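Local coordinates for protein chitosanase (Gynuella sunshinyii YC6258, PDB 6X2Q) that probably hydrolyses chitosan as a glycoside hydrolase of family 46, and here holds bound chitotetraose built of glucosamine units, at residues L10-I15 and A139-I144; I15-N20 and I231-D236; A165-I170 and R178-T183. One frame throughout, in Å; residues are numbered along the deposited sequence.

Interaction 1: residues L10-I15 and A139-I144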
# COMPACT_ATOMS: atom_id res chain seq x y z
N LEU A 10 0.88 9.71 -10.77
CA LEU A 10 0.55 10.59 -9.65
C LEU A 10 0.25 9.78 -8.39
O LEU A 10 0.84 10.02 -7.34
CB LEU A 10 -0.64 11.45 -10.05
CG LEU A 10 -0.73 12.94 -9.76
CD1 LEU A 10 0.56 13.68 -9.98
CD2 LEU A 10 -1.77 13.48 -10.70
N ALA A 11 -0.65 8.80 -8.49
CA ALA A 11 -0.94 7.93 -7.36
C ALA A 11 0.34 7.29 -6.81
O ALA A 11 0.58 7.31 -5.60
CB ALA A 11 -1.94 6.85 -7.78
N ASP A 12 1.18 6.75 -7.70
CA ASP A 12 2.39 6.08 -7.24
C ASP A 12 3.33 7.05 -6.55
O ASP A 12 3.96 6.71 -5.54
CB ASP A 12 3.11 5.40 -8.42
CG ASP A 12 2.34 4.21 -8.95
OD1 ASP A 12 1.40 3.75 -8.27
OD2 ASP A 12 2.69 3.71 -10.05
N GLN A 13 3.46 8.27 -7.07
CA GLN A 13 4.38 9.21 -6.46
C GLN A 13 3.86 9.70 -5.12
O GLN A 13 4.65 9.93 -4.19
CB GLN A 13 4.65 10.38 -7.41
CG GLN A 13 5.62 9.97 -8.50
CD GLN A 13 5.86 11.03 -9.56
OE1 GLN A 13 5.44 12.18 -9.44
NE2 GLN A 13 6.54 10.63 -10.62
N ILE A 14 2.54 9.83 -4.99
CA ILE A 14 1.93 10.27 -3.72
C ILE A 14 2.11 9.21 -2.65
O ILE A 14 2.52 9.50 -1.52
CB ILE A 14 0.44 10.60 -3.93
CG1 ILE A 14 0.26 11.83 -4.82
CG2 ILE A 14 -0.26 10.77 -2.60
CD1 ILE A 14 -1.19 12.06 -5.26
N ILE A 15 1.77 7.95 -2.98
CA ILE A 15 1.89 6.87 -2.01
C ILE A 15 3.34 6.65 -1.64
O ILE A 15 3.67 6.34 -0.49
CB ILE A 15 1.24 5.59 -2.58
CG1 ILE A 15 -0.26 5.84 -2.74
CG2 ILE A 15 1.56 4.36 -1.71
CD1 ILE A 15 -0.98 4.74 -3.47
N ALA A 139 -7.44 6.79 -2.66
CA ALA A 139 -7.62 6.45 -1.25
C ALA A 139 -7.79 4.96 -1.06
O ALA A 139 -7.26 4.38 -0.11
CB ALA A 139 -8.83 7.20 -0.69
N LEU A 140 -8.54 4.30 -1.96
CA LEU A 140 -8.67 2.85 -1.83
C LEU A 140 -7.35 2.15 -2.12
O LEU A 140 -7.05 1.11 -1.52
CB LEU A 140 -9.75 2.32 -2.77
CG LEU A 140 -11.15 2.83 -2.45
CD1 LEU A 140 -12.10 2.50 -3.61
CD2 LEU A 140 -11.66 2.25 -1.15
N TYR A 141 -6.56 2.70 -3.04
CA TYR A 141 -5.33 2.04 -3.43
C TYR A 141 -4.27 2.17 -2.34
O TYR A 141 -3.58 1.20 -2.00
CB TYR A 141 -4.85 2.63 -4.75
CG TYR A 141 -3.53 2.11 -5.27
CD1 TYR A 141 -3.21 0.76 -5.22
CD2 TYR A 141 -2.63 2.98 -5.85
CE1 TYR A 141 -2.00 0.30 -5.73
CE2 TYR A 141 -1.44 2.55 -6.36
CZ TYR A 141 -1.12 1.21 -6.30
OH TYR A 141 0.09 0.81 -6.81
N ASP A 142 -4.15 3.37 -1.78
CA ASP A 142 -3.25 3.58 -0.65
C ASP A 142 -3.66 2.73 0.53
O ASP A 142 -2.80 2.14 1.20
CB ASP A 142 -3.23 5.06 -0.27
CG ASP A 142 -2.22 5.36 0.82
OD1 ASP A 142 -1.01 5.16 0.54
OD2 ASP A 142 -2.61 5.78 1.94
N ALA A 143 -4.96 2.64 0.82
CA ALA A 143 -5.41 1.83 1.94
C ALA A 143 -5.15 0.34 1.70
O ALA A 143 -4.77 -0.39 2.63
CB ALA A 143 -6.90 2.08 2.23
N ILE A 144 -5.34 -0.14 0.47
CA ILE A 144 -5.10 -1.57 0.27
C ILE A 144 -3.62 -1.89 0.48
O ILE A 144 -3.28 -2.96 0.97
CB ILE A 144 -5.61 -2.05 -1.11
CG1 ILE A 144 -6.05 -3.52 -1.04
CG2 ILE A 144 -4.55 -1.88 -2.18
CD1 ILE A 144 -6.71 -4.04 -2.29
O HOH W 1 2.34 2.09 -5.83
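The ring of Y141 turns its rim to D12: OD1 lies in the ring plane, 3.5 Å from Y141 OH, with the carboxylate rotated 53° against the ring. A11 CB sits at the ring edge too, 4.4 Å from Y141 CD2, while F119 of helix 104-129 meets the ring edge-to-face. The contact belongs to the helical core of the lysozyme-clan fold of family 46, where helices 5-20 and 134-147 pass each other with a segment crossing angle of -46° and a closest axis approach of 10.6 Å. Y141 CG is anti to the backbone N (chi1 177°), and the CB bond aims the residue at helix 5-20. The I15 side chain runs roughly perpendicular to that of Y141 and brings CD1 to 3.4 Å from Y141 CD2. The polar ends are joined through water 1, which donates to D12 OD1 at 3.1 Å and lies 2.8 Å from Y141 OH. R8 is shared as well, in a salt bridge with D12 and a weak hydrogen bond with Y141 OH. The buried carboxylate of D142 is paired with R210 and R188, so its charge is probably compensated from outside this contact. D142 and I15 run alongside each other in opposite senses, and D142 OD1 lies 3.4 Å from I15 CG1 and 3.5 Å from I15 CG2.

Interaction 2: residues I15-N20 and I231-D236; sequences ISIFAN and ISTWGD. Unlike the reference sequence in segment 15-20: A19 (reference Glu).
W234 meets helix 5-20 with the edge of its indole, holding I17 O in the ring plane and pointing its one N-H at two successive carbonyls. NE1 donates to F18 O at 3.0 Å with an N-H...O angle of 139°, and F18 O lies in the indole plane. The donor stands well above the carbonyl plane, 58° out of it. The second branch, NE1 to I17 O at 3.1 Å, is weak. T233 CG2 lines one indole face, 4.0 Å above the plane and offset toward the rim. This tryptophan and T233 are the central residues of a type I beta turn from S232 to G235, in the loop that joins antiparallel strands 229-231 and 238-240 as a beta hairpin. The turn is closed by G235 N to S232 O, and the backbone of G235, at positive phi, would bring a CB against the carbonyl O before it. T233 and F18 cross at about a right angle: OG1 lies at the ring edge, 3.4 Å from F18 CE1, and is hydrogen-bonded to S213 of helix 209-219. The CB bond of F18 points away from the turn, yet with CG beside the backbone N and anti to the carbonyl carbon (chi1 -78°) the ring comes nearer, CE1 lying 4.1 Å from I231 CG2. That same methyl of I231 meets I17 CG2 at 3.7 Å, the two side chains crossing obliquely.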
# COMPACT_ATOMS: atom_id res chain seq x y z
N ILE A 15 1.77 7.95 -2.98
CA ILE A 15 1.89 6.87 -2.01
C ILE A 15 3.34 6.65 -1.64
O ILE A 15 3.67 6.34 -0.49
CB ILE A 15 1.24 5.59 -2.58
CG1 ILE A 15 -0.26 5.84 -2.74
CG2 ILE A 15 1.56 4.36 -1.71
CD1 ILE A 15 -0.98 4.74 -3.47
N SER A 16 4.24 6.80 -2.62
CA SER A 16 5.65 6.73 -2.31
C SER A 16 6.04 7.79 -1.28
O SER A 16 6.76 7.51 -0.31
CB SER A 16 6.47 6.86 -3.59
OG SER A 16 7.84 6.65 -3.33
N ILE A 17 5.55 9.02 -1.46
CA ILE A 17 5.80 10.07 -0.47
C ILE A 17 5.16 9.70 0.86
O ILE A 17 5.78 9.85 1.92
CB ILE A 17 5.28 11.43 -0.99
CG1 ILE A 17 6.18 11.95 -2.11
CG2 ILE A 17 5.20 12.45 0.15
CD1 ILE A 17 5.56 13.08 -2.91
N PHE A 18 3.93 9.20 0.83
CA PHE A 18 3.26 8.79 2.06
C PHE A 18 4.14 7.87 2.88
O PHE A 18 4.24 8.03 4.10
CB PHE A 18 1.94 8.09 1.74
CG PHE A 18 0.82 9.02 1.36
CD1 PHE A 18 1.01 10.40 1.43
CD2 PHE A 18 -0.40 8.52 0.94
CE1 PHE A 18 -0.00 11.26 1.06
CE2 PHE A 18 -1.42 9.38 0.58
CZ PHE A 18 -1.23 10.76 0.65
N ALA A 19 4.78 6.92 2.23
CA ALA A 19 5.46 5.85 2.93
C ALA A 19 6.94 6.12 3.16
O ALA A 19 7.49 5.68 4.17
CB ALA A 19 5.30 4.55 2.14
N ASN A 20 7.60 6.84 2.25
CA ASN A 20 9.06 6.98 2.29
C ASN A 20 9.54 8.42 2.12
O ASN A 20 10.75 8.63 1.99
CB ASN A 20 9.70 6.11 1.21
CG ASN A 20 9.39 4.65 1.40
OD1 ASN A 20 9.12 3.93 0.44
ND2 ASN A 20 9.42 4.19 2.65
N ILE A 231 1.83 17.81 -2.00
CA ILE A 231 1.88 16.86 -0.89
C ILE A 231 3.00 17.29 0.04
O ILE A 231 4.13 17.49 -0.40
CB ILE A 231 2.11 15.42 -1.38
CG1 ILE A 231 1.02 14.99 -2.36
CG2 ILE A 231 2.15 14.48 -0.20
CD1 ILE A 231 -0.37 14.87 -1.70
N SER A 232 2.69 17.43 1.34
CA SER A 232 3.71 17.79 2.32
C SER A 232 3.55 17.02 3.62
O SER A 232 3.83 17.54 4.70
CB SER A 232 3.70 19.30 2.61
OG SER A 232 2.38 19.78 2.74
N THR A 233 3.10 15.77 3.52
CA THR A 233 2.82 14.87 4.63
C THR A 233 3.86 14.92 5.75
O THR A 233 3.49 14.91 6.93
CB THR A 233 2.72 13.44 4.10
OG1 THR A 233 1.85 13.41 2.96
CG2 THR A 233 2.19 12.50 5.19
N TRP A 234 5.14 14.97 5.40
CA TRP A 234 6.21 14.87 6.39
C TRP A 234 6.97 16.18 6.58
O TRP A 234 8.10 16.17 7.07
CB TRP A 234 7.20 13.78 6.00
CG TRP A 234 6.59 12.43 5.84
CD1 TRP A 234 6.25 11.81 4.66
CD2 TRP A 234 6.25 11.51 6.88
NE1 TRP A 234 5.71 10.57 4.91
CE2 TRP A 234 5.71 10.36 6.27
CE3 TRP A 234 6.35 11.55 8.28
CZ2 TRP A 234 5.27 9.25 7.01
CZ3 TRP A 234 5.92 10.45 9.02
CH2 TRP A 234 5.38 9.32 8.38
N GLY A 235 6.37 17.30 6.19
CA GLY A 235 7.04 18.59 6.28
C GLY A 235 7.58 19.04 4.94
O GLY A 235 7.39 20.20 4.55
N ASP A 236 8.25 18.14 4.22
CA ASP A 236 8.79 18.48 2.91
C ASP A 236 7.67 18.68 1.89
O ASP A 236 6.74 17.88 1.82
CB ASP A 236 9.74 17.38 2.43
CG ASP A 236 10.83 17.11 3.42
OD1 ASP A 236 11.92 17.70 3.28
OD2 ASP A 236 10.59 16.31 4.35

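Interaction 3: residues A165-I170 and R178-T183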
# COMPACT_ATOMS: atom_id res chain seq x y z
N ALA A 165 -21.91 0.81 6.07
CA ALA A 165 -22.86 0.77 7.18
C ALA A 165 -23.15 2.17 7.71
O ALA A 165 -24.31 2.52 7.96
CB ALA A 165 -22.32 -0.13 8.29
N LYS A 166 -22.11 3.00 7.87
CA LYS A 166 -22.26 4.30 8.52
C LYS A 166 -23.09 5.27 7.68
O LYS A 166 -23.91 6.01 8.22
CB LYS A 166 -20.87 4.88 8.81
CG LYS A 166 -20.86 6.27 9.43
CD LYS A 166 -21.23 6.22 10.90
CE LYS A 166 -21.98 7.46 11.34
NZ LYS A 166 -21.16 8.36 12.20
N VAL A 167 -22.87 5.30 6.36
CA VAL A 167 -23.54 6.27 5.50
C VAL A 167 -24.78 5.69 4.84
O VAL A 167 -25.41 6.36 4.02
CB VAL A 167 -22.61 6.87 4.43
CG1 VAL A 167 -21.48 7.66 5.07
CG2 VAL A 167 -22.09 5.78 3.52
N ASN A 168 -25.13 4.44 5.16
CA ASN A 168 -26.34 3.81 4.65
C ASN A 168 -26.26 3.56 3.13
O ASN A 168 -27.25 3.78 2.41
CB ASN A 168 -27.57 4.65 5.02
CG ASN A 168 -28.79 3.80 5.25
OD1 ASN A 168 -28.70 2.71 5.82
ND2 ASN A 168 -29.95 4.29 4.82
N GLY A 169 -25.09 3.12 2.64
CA GLY A 169 -25.03 2.61 1.29
C GLY A 169 -23.74 3.04 0.57
O GLY A 169 -22.80 3.58 1.17
N ILE A 170 -23.72 2.79 -0.73
CA ILE A 170 -22.54 2.99 -1.57
C ILE A 170 -22.88 4.05 -2.60
O ILE A 170 -24.06 4.40 -2.80
CB ILE A 170 -22.09 1.66 -2.23
CG1 ILE A 170 -23.12 1.19 -3.27
CG2 ILE A 170 -21.82 0.62 -1.18
CD1 ILE A 170 -22.71 -0.05 -4.04
N ARG A 178 -18.58 11.93 -2.15
CA ARG A 178 -17.71 12.69 -1.26
C ARG A 178 -18.03 12.39 0.19
O ARG A 178 -17.12 12.35 1.03
CB ARG A 178 -17.83 14.19 -1.54
CG ARG A 178 -17.05 14.65 -2.76
CD ARG A 178 -17.49 16.05 -3.17
NE ARG A 178 -18.94 16.09 -3.30
CZ ARG A 178 -19.62 17.21 -3.55
NH1 ARG A 178 -18.96 18.36 -3.68
NH2 ARG A 178 -20.94 17.18 -3.67
N ARG A 179 -19.31 12.19 0.51
CA ARG A 179 -19.69 11.81 1.87
C ARG A 179 -19.15 10.42 2.21
O ARG A 179 -18.62 10.20 3.31
CB ARG A 179 -21.22 11.87 2.02
CG ARG A 179 -21.69 11.86 3.47
CD ARG A 179 -23.12 12.39 3.62
NE ARG A 179 -24.08 11.29 3.57
CZ ARG A 179 -24.38 10.52 4.61
NH1 ARG A 179 -23.81 10.75 5.79
NH2 ARG A 179 -25.25 9.52 4.48
N TRP A 180 -19.30 9.47 1.28
CA TRP A 180 -18.77 8.13 1.51
C TRP A 180 -17.27 8.18 1.71
O TRP A 180 -16.73 7.53 2.62
CB TRP A 180 -19.12 7.21 0.34
CG TRP A 180 -18.79 5.76 0.59
CD1 TRP A 180 -19.67 4.77 0.93
CD2 TRP A 180 -17.50 5.13 0.50
NE1 TRP A 180 -19.01 3.57 1.07
CE2 TRP A 180 -17.68 3.77 0.82
CE3 TRP A 180 -16.22 5.59 0.19
CZ2 TRP A 180 -16.61 2.86 0.85
CZ3 TRP A 180 -15.16 4.68 0.21
CH2 TRP A 180 -15.36 3.34 0.55
N LEU A 181 -16.58 8.97 0.89
CA LEU A 181 -15.13 9.06 0.97
C LEU A 181 -14.68 9.72 2.27
O LEU A 181 -13.69 9.29 2.87
CB LEU A 181 -14.57 9.83 -0.25
CG LEU A 181 -13.04 10.02 -0.34
CD1 LEU A 181 -12.32 8.68 -0.19
CD2 LEU A 181 -12.59 10.74 -1.60
N LYS A 182 -15.38 10.76 2.72
CA LYS A 182 -14.98 11.42 3.96
C LYS A 182 -15.12 10.47 5.15
O LYS A 182 -14.24 10.40 6.02
CB LYS A 182 -15.81 12.68 4.17
CG LYS A 182 -15.17 13.69 5.10
CD LYS A 182 -16.22 14.45 5.87
CE LYS A 182 -16.07 15.97 5.70
NZ LYS A 182 -16.87 16.71 6.75
N THR A 183 -16.21 9.71 5.17
CA THR A 183 -16.41 8.70 6.20
C THR A 183 -15.30 7.65 6.15
O THR A 183 -14.77 7.25 7.20
CB THR A 183 -17.79 8.07 6.01
OG1 THR A 183 -18.79 9.10 6.02
CG2 THR A 183 -18.08 7.08 7.10
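A Schellman motif at the C-terminal end of helix 156-167, with N168 at positive phi, follows V167, whose side chain packs against R179, W180 and T183 of helix 177-193. The two helices form a helical hairpin. V167 and T183 meet tip to tip, CG1 3.2 Å from OG1, while V167 CG2 crosses to W180 CD1 at 3.7 Å. V167 CG1 stands 3.8 Å above one face of the R179 guanidinium, nearer its margin than its centre. G169 O sits in the plane of the indole at its edge, 3.4 Å from W180 CD1. T183 OG1 donates to R179 O at 2.9 Å, and T183 N reaches the same oxygen from the opposite face of the carbonyl plane. T183 CG2, anti to the backbone N, touches K166 CG at 3.7 Å. With an alanine at T183, R179 O would probably lose its hydroxyl donor and keep the bond from the backbone N, and gaps would open beside V167 CG1 and K166 CG. W180 also packs on I160 and T163 of helix 156-167, while L181 leans on helix 134-147 and K182 on helix 209-219.

Interactions 1 and 2 share I15 and helix 5-20, and their centres are 11 Å apart. D142 OD1 of interaction 1 lies 3.4 Å from F18 CD2 of interaction 2, and I14 CG1 packs 4.1 Å from I231 CG1; helix 5-20 packs against both helix 134-147 and the C-terminal hairpin. Interaction 3 lies farther out, about 20 Å from interaction 1 between centres, yet A139 CB touches L181 CD1 at 3.8 Å. Interactions 2 and 3 do not touch, their nearest atoms being about 11 Å apart. Interactions 1 and 2 lie near the bound sugar: the side chain of I15, which they share, is about 7 Å from a glucosamine and that of F18 about 9 Å, and I144 directly precedes the pocket residue I145.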